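Local atomic coordinates of Lmo2119 protein (PDB entry 5HQH), a protein that is of unknown function but carries a YbbR-like domain, crystallised here as one piece of a longer Listeria monocytogenes protein with a signal sequence. Residues A[20-23]-A[27-30]; A[48-51]-A[55-58]. All blocks are in the same frame, centred on the assembly; numbering follows the deposited sequence. Where two conformers were deposited one is given.

Contact 1: residues A[20-23]-A[27-30]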
ATOM      1  N   VAL A  20      -3.351   4.005   4.253  0.70 10.56           N
ATOM      2  CA  VAL A  20      -2.953   3.449   5.541  0.70 10.87           C
ATOM      3  C   VAL A  20      -4.176   3.341   6.447  0.70 10.75           C
ATOM      4  O   VAL A  20      -4.810   4.332   6.721  0.70 10.62           O
ATOM      5  CB  VAL A  20      -1.893   4.332   6.254  0.70 11.42           C
ATOM      6  CG1 VAL A  20      -1.273   3.532   7.407  0.70 11.07           C
ATOM      7  CG2 VAL A  20      -0.817   4.802   5.292  0.70 11.76           C
ATOM      8  N   TYR A  21      -4.461   2.126   6.917  1.00 10.34           N
ATOM      9  CA  TYR A  21      -5.629   1.816   7.713  1.00 10.54           C
ATOM     10  C   TYR A  21      -5.212   1.460   9.122  1.00 10.64           C
ATOM     11  O   TYR A  21      -4.298   0.664   9.315  1.00 10.76           O
ATOM     12  CB  TYR A  21      -6.395   0.646   7.082  1.00 11.08           C
ATOM     13  CG  TYR A  21      -6.760   0.828   5.645  1.00 11.50           C
ATOM     14  CD1 TYR A  21      -7.431   1.947   5.195  1.00 11.77           C
ATOM     15  CD2 TYR A  21      -6.481  -0.171   4.710  1.00 12.49           C
ATOM     16  CE1 TYR A  21      -7.783   2.075   3.832  1.00 12.90           C
ATOM     17  CE2 TYR A  21      -6.822  -0.055   3.382  1.00 13.65           C
ATOM     18  CZ  TYR A  21      -7.473   1.059   2.932  1.00 13.49           C
ATOM     19  OH  TYR A  21      -7.807   1.143   1.557  1.00 16.17           O
ATOM     20  N   TYR A  22      -5.888   2.066  10.096  1.00 10.19           N
ATOM     21  CA  TYR A  22      -5.569   1.904  11.517  1.00 10.58           C
ATOM     22  C   TYR A  22      -6.552   2.645  12.369  1.00 10.78           C
ATOM     23  O   TYR A  22      -7.464   3.279  11.840  1.00 11.22           O
ATOM     24  CB  TYR A  22      -4.140   2.375  11.811  1.00 10.56           C
ATOM     25  CG  TYR A  22      -3.825   3.815  11.583  1.00 10.15           C
ATOM     26  CD1 TYR A  22      -3.396   4.277  10.344  1.00 10.70           C
ATOM     27  CD2 TYR A  22      -3.879   4.732  12.620  1.00 10.15           C
ATOM     28  CE1 TYR A  22      -3.031   5.606  10.153  1.00 10.95           C
ATOM     29  CE2 TYR A  22      -3.503   6.040  12.437  1.00 10.73           C
ATOM     30  CZ  TYR A  22      -3.093   6.470  11.206  1.00 10.68           C
ATOM     31  OH  TYR A  22      -2.673   7.784  11.028  1.00 11.96           O
ATOM     32  N   ASP A  23      -6.389   2.559  13.689  1.00 10.26           N
ATOM     33  CA  ASP A  23      -7.214   3.297  14.653  1.00 10.60           C
ATOM     34  C   ASP A  23      -6.806   4.757  14.625  1.00 10.94           C
ATOM     35  O   ASP A  23      -5.905   5.173  15.348  1.00 10.53           O
ATOM     36  CB  ASP A  23      -7.048   2.662  16.028  1.00 10.45           C
ATOM     37  CG  ASP A  23      -7.687   3.441  17.145  1.00 10.88           C
ATOM     38  OD1 ASP A  23      -8.360   4.453  16.920  1.00 11.02           O
ATOM     39  OD2 ASP A  23      -7.538   3.015  18.297  1.00 11.69           O
ATOM     40  N   LEU A  27      -4.512   6.833  17.388  1.00  9.41           N
ATOM     41  CA  LEU A  27      -3.164   6.750  16.873  1.00  9.84           C
ATOM     42  C   LEU A  27      -2.886   7.660  15.692  1.00  9.70           C
ATOM     43  O   LEU A  27      -3.806   8.159  15.049  1.00  9.82           O
ATOM     44  CB  LEU A  27      -2.865   5.300  16.461  1.00  9.97           C
ATOM     45  CG  LEU A  27      -3.248   4.195  17.441  1.00 10.52           C
ATOM     46  CD1 LEU A  27      -2.998   2.866  16.780  1.00 11.03           C
ATOM     47  CD2 LEU A  27      -2.476   4.339  18.739  1.00 11.07           C
ATOM     48  N   TYR A  28      -1.581   7.905  15.459  1.00 10.20           N
ATOM     49  CA  TYR A  28      -1.086   8.564  14.241  1.00 10.09           C
ATOM     50  C   TYR A  28       0.116   7.759  13.787  1.00 10.42           C
ATOM     51  O   TYR A  28       0.963   7.400  14.614  1.00 10.60           O
ATOM     52  CB  TYR A  28      -0.737  10.047  14.454  1.00 10.72           C
ATOM     53  CG  TYR A  28      -0.379  10.665  13.131  1.00 11.77           C
ATOM     54  CD1 TYR A  28      -1.343  10.798  12.149  1.00 13.13           C
ATOM     55  CD2 TYR A  28       0.928  10.951  12.797  1.00 13.57           C
ATOM     56  CE1 TYR A  28      -1.051  11.285  10.884  1.00 14.65           C
ATOM     57  CE2 TYR A  28       1.234  11.453  11.536  1.00 13.48           C
ATOM     58  CZ  TYR A  28       0.245  11.608  10.588  1.00 14.53           C
ATOM     59  OH  TYR A  28       0.548  12.110   9.317  1.00 16.00           O
ATOM     60  N   ILE A  29       0.183   7.431  12.503  0.70 10.67           N
ATOM     61  CA  ILE A  29       1.283   6.558  12.026  0.70 11.95           C
ATOM     62  C   ILE A  29       2.157   7.303  11.008  0.70 11.75           C
ATOM     63  O   ILE A  29       1.644   7.807  10.031  0.70 12.81           O
ATOM     64  CB  ILE A  29       0.721   5.199  11.508  0.70 13.01           C
ATOM     65  CG1 ILE A  29      -0.096   4.504  12.610  0.70 12.92           C
ATOM     66  CG2 ILE A  29       1.846   4.284  11.031  0.70 13.32           C
ATOM     67  CD1 ILE A  29      -0.691   3.154  12.236  0.70 13.53           C
ATOM     68  N   SER A  30       3.474   7.388  11.284  1.00 11.22           N
ATOM     69  CA  SER A  30       4.443   8.029  10.434  1.00 11.34           C
ATOM     70  C   SER A  30       5.341   6.931   9.866  1.00 11.47           C
ATOM     71  O   SER A  30       5.312   5.790  10.326  1.00 11.59           O
ATOM     72  CB  SER A  30       5.235   9.076  11.216  1.00 11.45           C
ATOM     73  OG  SER A  30       5.865   8.505  12.338  1.00 12.02           O
TER
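The aromatic ring of Y22 reaches across from segment 20-23 and lies between it and segment 27-30, meeting L27, Y28 and I29. At its root, CB of Y22 already lies 3.6 Å from CD1 of I29 in the conformer described. In that conformer the methyl sits over one ring face, 3.5 Å from the centroid of the Y22 ring and displaced toward the rim near CG, a close CH-pi contact. Farther out, CE2 of Y22 has the carbonyl oxygen of L27 beside it in the ring plane, at 3.4 Å, while CD2 rests against CB of L27. At the tip, OH of Y22 accepts a hydrogen bond from the backbone N of I29 (3.2 Å, N-H...O angle 151°) and also lies 3.5 Å from CD1 of Y28. CG of Y22 stands between the backbone N and the carbonyl carbon (chi1 63°), which turns the ring across to strand 27-30; I29 runs past it in the reverse direction. Nearer the turn, the backbone N of L27 donates to the carbonyl O of D23 (3.0 Å), closing the loop of residues 24-26. The carboxylate of D23 faces into that loop, where OD2 of D23 hydrogen-bonds ND2 of N26. L62 covers both Y22 and I29, and V94 and V96 of strand 84-98 back I29. The phenol thus takes a backbone N-H: a side chain links segments 20-23 and 27-30 where direct backbone pairing is confined to the D23-L27 bond, and the apolar ring face lies against isoleucine in the conformer described.

Contact 2: residues A[48-51]-A[55-58]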
ATOM      1  N   GLN A  48      -3.716  -2.920 -19.294  1.00 13.69           N
ATOM      2  CA  GLN A  48      -3.905  -1.586 -19.802  1.00 13.77           C
ATOM      3  C   GLN A  48      -5.049  -0.823 -19.113  1.00 13.42           C
ATOM      4  O   GLN A  48      -4.921   0.383 -18.884  1.00 13.28           O
ATOM      5  CB  GLN A  48      -4.048  -1.594 -21.322  1.00 15.25           C
ATOM      6  CG  GLN A  48      -2.754  -2.004 -22.016  1.00 15.82           C
ATOM      7  CD  GLN A  48      -1.588  -1.079 -21.710  1.00 16.79           C
ATOM      8  OE1 GLN A  48      -1.726   0.148 -21.707  1.00 17.14           O
ATOM      9  NE2 GLN A  48      -0.451  -1.667 -21.409  1.00 17.29           N
ATOM     10  N   SER A  49      -6.144  -1.502 -18.771  0.50 13.53           N
ATOM     11  CA  SER A  49      -7.228  -0.846 -18.061  0.50 14.09           C
ATOM     12  C   SER A  49      -6.766  -0.435 -16.678  0.50 12.86           C
ATOM     13  O   SER A  49      -7.087   0.649 -16.216  0.50 12.69           O
ATOM     14  CB  SER A  49      -8.461  -1.754 -17.973  0.50 15.02           C
ATOM     15  OG  SER A  49      -9.460  -1.196 -17.126  0.50 15.99           O
ATOM     16  N   ALA A  50      -5.968  -1.286 -16.028  1.00 12.01           N
ATOM     17  CA  ALA A  50      -5.486  -0.977 -14.677  1.00 12.15           C
ATOM     18  C   ALA A  50      -4.544   0.219 -14.731  1.00 11.99           C
ATOM     19  O   ALA A  50      -4.566   1.077 -13.846  1.00 12.06           O
ATOM     20  CB  ALA A  50      -4.785  -2.184 -14.085  1.00 12.49           C
ATOM     21  N   LYS A  51      -3.708   0.280 -15.751  1.00 12.46           N
ATOM     22  CA  LYS A  51      -2.835   1.449 -15.921  1.00 13.57           C
ATOM     23  C   LYS A  51      -3.629   2.717 -16.199  1.00 13.68           C
ATOM     24  O   LYS A  51      -3.367   3.764 -15.596  1.00 15.01           O
ATOM     25  CB  LYS A  51      -1.833   1.193 -17.044  1.00 15.15           C
ATOM     26  CG  LYS A  51      -1.001   2.408 -17.408  1.00 17.16           C
ATOM     27  CD  LYS A  51       0.010   2.037 -18.460  1.00 19.79           C
ATOM     28  CE  LYS A  51       0.824   3.232 -18.921  1.00 21.47           C
ATOM     29  NZ  LYS A  51       1.845   2.783 -19.911  1.00 24.84           N
ATOM     30  N   ASP A  55      -7.242   2.020 -10.659  1.00 12.90           N
ATOM     31  CA  ASP A  55      -8.317   1.790  -9.698  1.00 13.82           C
ATOM     32  C   ASP A  55      -8.009   0.709  -8.661  1.00 14.68           C
ATOM     33  O   ASP A  55      -8.853   0.398  -7.799  1.00 18.95           O
ATOM     34  CB  ASP A  55      -9.681   1.597 -10.392  1.00 14.94           C
ATOM     35  CG  ASP A  55      -9.706   0.487 -11.406  1.00 15.57           C
ATOM     36  OD1 ASP A  55      -8.657   0.001 -11.880  1.00 14.15           O
ATOM     37  OD2 ASP A  55     -10.815   0.117 -11.803  1.00 18.89           O
ATOM     38  N   PHE A  56      -6.809   0.148  -8.729  1.00 12.34           N
ATOM     39  CA  PHE A  56      -6.327  -0.752  -7.663  1.00 12.25           C
ATOM     40  C   PHE A  56      -5.852   0.127  -6.521  1.00 11.94           C
ATOM     41  O   PHE A  56      -5.616   1.331  -6.692  1.00 12.12           O
ATOM     42  CB  PHE A  56      -5.218  -1.652  -8.146  1.00 11.95           C
ATOM     43  CG  PHE A  56      -4.066  -0.919  -8.800  1.00 12.00           C
ATOM     44  CD1 PHE A  56      -3.002  -0.469  -8.034  1.00 13.33           C
ATOM     45  CD2 PHE A  56      -4.038  -0.662 -10.177  1.00 12.46           C
ATOM     46  CE1 PHE A  56      -1.971   0.241  -8.617  1.00 12.77           C
ATOM     47  CE2 PHE A  56      -3.015   0.044 -10.752  1.00 12.82           C
ATOM     48  CZ  PHE A  56      -1.950   0.481  -9.965  1.00 13.17           C
ATOM     49  N   THR A  57      -5.723  -0.479  -5.348  1.00 10.62           N
ATOM     50  CA  THR A  57      -5.389   0.241  -4.117  1.00 10.35           C
ATOM     51  C   THR A  57      -4.259  -0.431  -3.401  1.00  9.14           C
ATOM     52  O   THR A  57      -4.386  -1.590  -3.042  1.00  8.92           O
ATOM     53  CB  THR A  57      -6.603   0.238  -3.177  1.00 10.80           C
ATOM     54  OG1 THR A  57      -7.731   0.839  -3.859  1.00 14.15           O
ATOM     55  CG2 THR A  57      -6.304   0.955  -1.888  1.00 11.89           C
ATOM     56  N   VAL A  58      -3.134   0.283  -3.212  1.00  8.78           N
ATOM     57  CA  VAL A  58      -2.008  -0.205  -2.424  1.00  8.35           C
ATOM     58  C   VAL A  58      -2.216   0.303  -1.005  1.00  7.77           C
ATOM     59  O   VAL A  58      -2.562   1.466  -0.819  1.00  8.85           O
ATOM     60  CB  VAL A  58      -0.662   0.320  -2.948  1.00  8.70           C
ATOM     61  CG1 VAL A  58       0.484  -0.217  -2.101  1.00  9.22           C
ATOM     62  CG2 VAL A  58      -0.475  -0.068  -4.404  1.00  9.60           C
TER
HETATM   63  O   HOH W   1      -9.035  -1.407 -14.247  1.00 16.36           O
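A50 and F56 meet where helix 44-53 gives way to strand 57-61. The phenyl group of F56 presents its edge to the helix: its CE2 lies 3.6 Å from the carbonyl oxygen of A50, which sits near the ring plane. Beside this, CB of A50 approaches CD2 of F56 at 4.3 Å, a light apolar touch. No direct hydrogen bond joins the two segments. With CG of F56 between the backbone N and the carbonyl carbon (chi1 53°), the ring swings back toward the helix although its CB does not set out that way. A water bridges the neighbouring residues instead. It donates to OD1 of D55 at 2.8 Å, and in the conformer described OG of S49 is 2.9 Å from it, a tie between helix and connecting loop through solvent.

Beyond this first shell, L40 packs on both A50 and F56, while V38 and V16 add further apolar cover to the phenyl group from strands 35-42 and 9-21; L83 touches A50 and V79 touches F56, both from loops. The helix is also held to the start of strand 9-21 by polar side chains: NZ of K51 forms a salt bridge with E11, and NE2 of Q48 hydrogen-bonds D9 and E11. The contact therefore divides by chemistry, with the buried alanine and phenylalanine seating the helix on the sheet while the exposed aspartate binds a water that one conformer of the serine shares. The ring edge, whose hydrogens carry a slight positive charge, would suit the carbonyl oxygen of A50 electrostatically.

In the fold
Contact 1 closes before contact 2 opens along the chain, and their centres stand 24 Å apart on opposite sides of the molecular centre. Both reach the same mixed sheet of the YbbR-like domain: contact 1 lies at the connection from strand 9-21 to strand 27-30, whereas contact 2 brings helix 44-53 against the approach to strand 57-61. Strands 9-21 and 57-61 are parallel neighbours, so the two sites are linked by one pair of neighbouring strands, and they touch where OH of Y21 packs 3.8 Å from CG2 of T57. The contacts thus mark a short connection after strand 9-21 and a helix-to-strand connection at separate places in an elongated, single-chain domain whose function remains unknown.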